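Local coordinates for 5-Carboxyvanillate Decarboxylase (Novosphingobium aromaticivorans, PDB 4QRN), which probably catalyses the metal-dependent decarboxylation of 5-carboxyvanillate as a member of the amidohydrolase superfamily, at residues 250-255 and 299-304. Residues are numbered along the deposited sequence; the frame is centred on the assembly and turned at random.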
loop_
_atom_site.group_PDB
_atom_site.type_symbol
_atom_site.label_atom_id
_atom_site.label_comp_id
_atom_site.label_asym_id
_atom_site.label_seq_id
_atom_site.Cartn_x
_atom_site.Cartn_y
_atom_site.Cartn_z
ATOM N N ILE A 250 15.792 1.477 13.481
ATOM C CA ILE A 250 15.351 2.057 14.737
ATOM C C ILE A 250 15.269 1.010 15.847
ATOM O O ILE A 250 15.520 1.340 17.010
ATOM C CB ILE A 250 14.008 2.834 14.578
ATOM C CG1 ILE A 250 13.789 3.817 15.726
ATOM C CG2 ILE A 250 12.820 1.887 14.500
ATOM C CD1 ILE A 250 14.735 4.976 15.705
ATOM N N PHE A 251 14.906 -0.226 15.501
ATOM C CA PHE A 251 14.741 -1.245 16.530
ATOM C C PHE A 251 16.040 -1.954 16.880
ATOM O O PHE A 251 16.076 -2.702 17.861
ATOM C CB PHE A 251 13.686 -2.258 16.120
ATOM C CG PHE A 251 12.329 -1.661 15.923
ATOM C CD1 PHE A 251 11.726 -0.905 16.925
ATOM C CD2 PHE A 251 11.659 -1.828 14.730
ATOM C CE1 PHE A 251 10.443 -0.368 16.751
ATOM C CE2 PHE A 251 10.367 -1.296 14.551
ATOM C CZ PHE A 251 9.772 -0.548 15.558
ATOM N N ASP A 252 17.103 -1.729 16.102
ATOM C CA ASP A 252 18.428 -2.123 16.556
ATOM C C ASP A 252 18.977 -1.085 17.534
ATOM O O ASP A 252 19.641 -1.420 18.510
ATOM C CB ASP A 252 19.377 -2.287 15.353
ATOM C CG ASP A 252 19.040 -3.488 14.481
ATOM O OD1 ASP A 252 18.217 -4.334 14.907
ATOM O OD2 ASP A 252 19.621 -3.593 13.377
ATOM N N LYS A 253 18.683 0.177 17.273
ATOM C CA LYS A 253 19.104 1.251 18.147
ATOM C C LYS A 253 18.343 1.187 19.475
ATOM O O LYS A 253 18.926 1.408 20.542
ATOM C CB LYS A 253 18.904 2.598 17.455
ATOM C CG LYS A 253 19.508 3.771 18.191
ATOM C CD LYS A 253 19.501 5.006 17.318
ATOM C CE LYS A 253 20.205 6.158 18.031
ATOM N NZ LYS A 253 20.494 7.329 17.158
ATOM N N TYR A 254 17.048 0.868 19.386
ATOM C CA TYR A 254 16.147 0.872 20.539
ATOM C C TYR A 254 15.369 -0.445 20.580
ATOM O O TYR A 254 14.202 -0.497 20.192
ATOM C CB TYR A 254 15.175 2.060 20.447
ATOM C CG TYR A 254 15.893 3.388 20.456
ATOM C CD1 TYR A 254 16.637 3.778 21.571
ATOM C CD2 TYR A 254 15.871 4.230 19.352
ATOM C CE1 TYR A 254 17.312 4.977 21.590
ATOM C CE2 TYR A 254 16.551 5.437 19.366
ATOM C CZ TYR A 254 17.276 5.799 20.482
ATOM O OH TYR A 254 17.973 6.991 20.516
ATOM N N PRO A 255 16.005 -1.527 21.050
ATOM C CA PRO A 255 15.359 -2.845 20.959
ATOM C C PRO A 255 14.083 -2.969 21.771
ATOM O O PRO A 255 13.263 -3.829 21.445
ATOM C CB PRO A 255 16.440 -3.804 21.493
ATOM C CG PRO A 255 17.707 -3.063 21.334
ATOM C CD PRO A 255 17.407 -1.625 21.471
ATOM N N GLU A 299 10.366 -9.237 8.917
ATOM C CA GLU A 299 9.477 -10.142 9.624
ATOM C C GLU A 299 9.821 -10.208 11.123
ATOM O O GLU A 299 8.919 -10.149 11.986
ATOM C CB GLU A 299 9.553 -11.520 8.983
ATOM C CG GLU A 299 8.712 -12.541 9.714
ATOM C CD GLU A 299 8.678 -13.848 9.003
ATOM O OE1 GLU A 299 9.614 -14.134 8.226
ATOM O OE2 GLU A 299 7.708 -14.588 9.208
ATOM N N GLY A 300 11.113 -10.325 11.427
ATOM C CA GLY A 300 11.537 -10.333 12.811
ATOM C C GLY A 300 11.110 -9.093 13.572
ATOM O O GLY A 300 10.643 -9.203 14.715
ATOM N N TYR A 301 11.260 -7.923 12.969
ATOM C CA TYR A 301 10.837 -6.703 13.652
ATOM C C TYR A 301 9.327 -6.664 13.817
ATOM O O TYR A 301 8.850 -6.145 14.820
ATOM C CB TYR A 301 11.315 -5.433 12.921
ATOM C CG TYR A 301 12.821 -5.317 12.904
ATOM C CD1 TYR A 301 13.546 -5.199 14.094
ATOM C CD2 TYR A 301 13.524 -5.364 11.711
ATOM C CE1 TYR A 301 14.927 -5.114 14.081
ATOM C CE2 TYR A 301 14.895 -5.294 11.685
ATOM C CZ TYR A 301 15.593 -5.175 12.867
ATOM O OH TYR A 301 16.966 -5.143 12.796
ATOM N N LEU A 302 8.569 -7.168 12.846
ATOM C CA LEU A 302 7.115 -7.192 13.042
ATOM C C LEU A 302 6.744 -8.031 14.244
ATOM O O LEU A 302 5.817 -7.690 14.973
ATOM C CB LEU A 302 6.375 -7.712 11.821
ATOM C CG LEU A 302 6.422 -6.834 10.584
ATOM C CD1 LEU A 302 5.523 -7.473 9.548
ATOM C CD2 LEU A 302 5.991 -5.410 10.865
ATOM N N LYS A 303 7.467 -9.111 14.476
ATOM C CA LYS A 303 7.123 -10.014 15.559
ATOM C C LYS A 303 7.630 -9.548 16.924
ATOM O O LYS A 303 7.126 -10.021 17.933
ATOM C CB LYS A 303 7.633 -11.414 15.246
ATOM C CG LYS A 303 6.880 -12.073 14.092
ATOM C CD LYS A 303 7.418 -13.461 13.822
ATOM C CE LYS A 303 6.554 -14.230 12.843
ATOM N NZ LYS A 303 7.057 -15.621 12.678
ATOM N N SER A 304 8.599 -8.638 16.973
ATOM C CA SER A 304 9.162 -8.198 18.259
ATOM C C SER A 304 8.936 -6.733 18.604
ATOM O O SER A 304 9.008 -6.395 19.790
ATOM C CB SER A 304 10.647 -8.478 18.314
ATOM O OG SER A 304 11.330 -7.818 17.286
HETATM O O HOH W 1 11.232 -5.701 22.075
#
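The phenol of Tyr301 reaches from helix 298-304 to the short helix 250-253 and donates its proton to Asp252, with OH 2.6 Å from OD1. The carboxylate accepts on its syn side, 34° out of its own plane; OD1 lies at the ring's edge, near its plane, while the carboxylate is turned 54° from the ring. Tyrosine suits this place because its length spans the gap while its hydroxyl also accepts from Lys296 N. Aspartate offers two acceptors at once, OD1 for the phenol and OD2 for Lys295 N.

Beside this bond the contact is apolar. The side chains of Phe251 and Tyr301 run past one another from their two helices, CB of Phe251 lying 3.6 Å from CD1 of Tyr301, with ring planes 33° apart in an oblique pairing. Buried and without polar side-chain atoms, phenylalanine fits here: Ile250 CG2 sits 3.7 Å above its ring centre, and Ile246 of helix 233-248 touches both aromatic side chains.

A water adds a polar link, donating to Pro255 O at 2.8 Å and to Ser304 O at 3.3 Å.

A phenylalanine in place of Tyr301 would probably keep much of the ring packing but leave Asp252 OD1 and Lys296 N without this hydroxyl. Away from the manganese site, one aromatic pair thus supplies the apolar part and one short bond, probably strengthened by the carboxylate's charge, the polar part; carboxylate and phenol both also hold the backbone leading into helix 298-304.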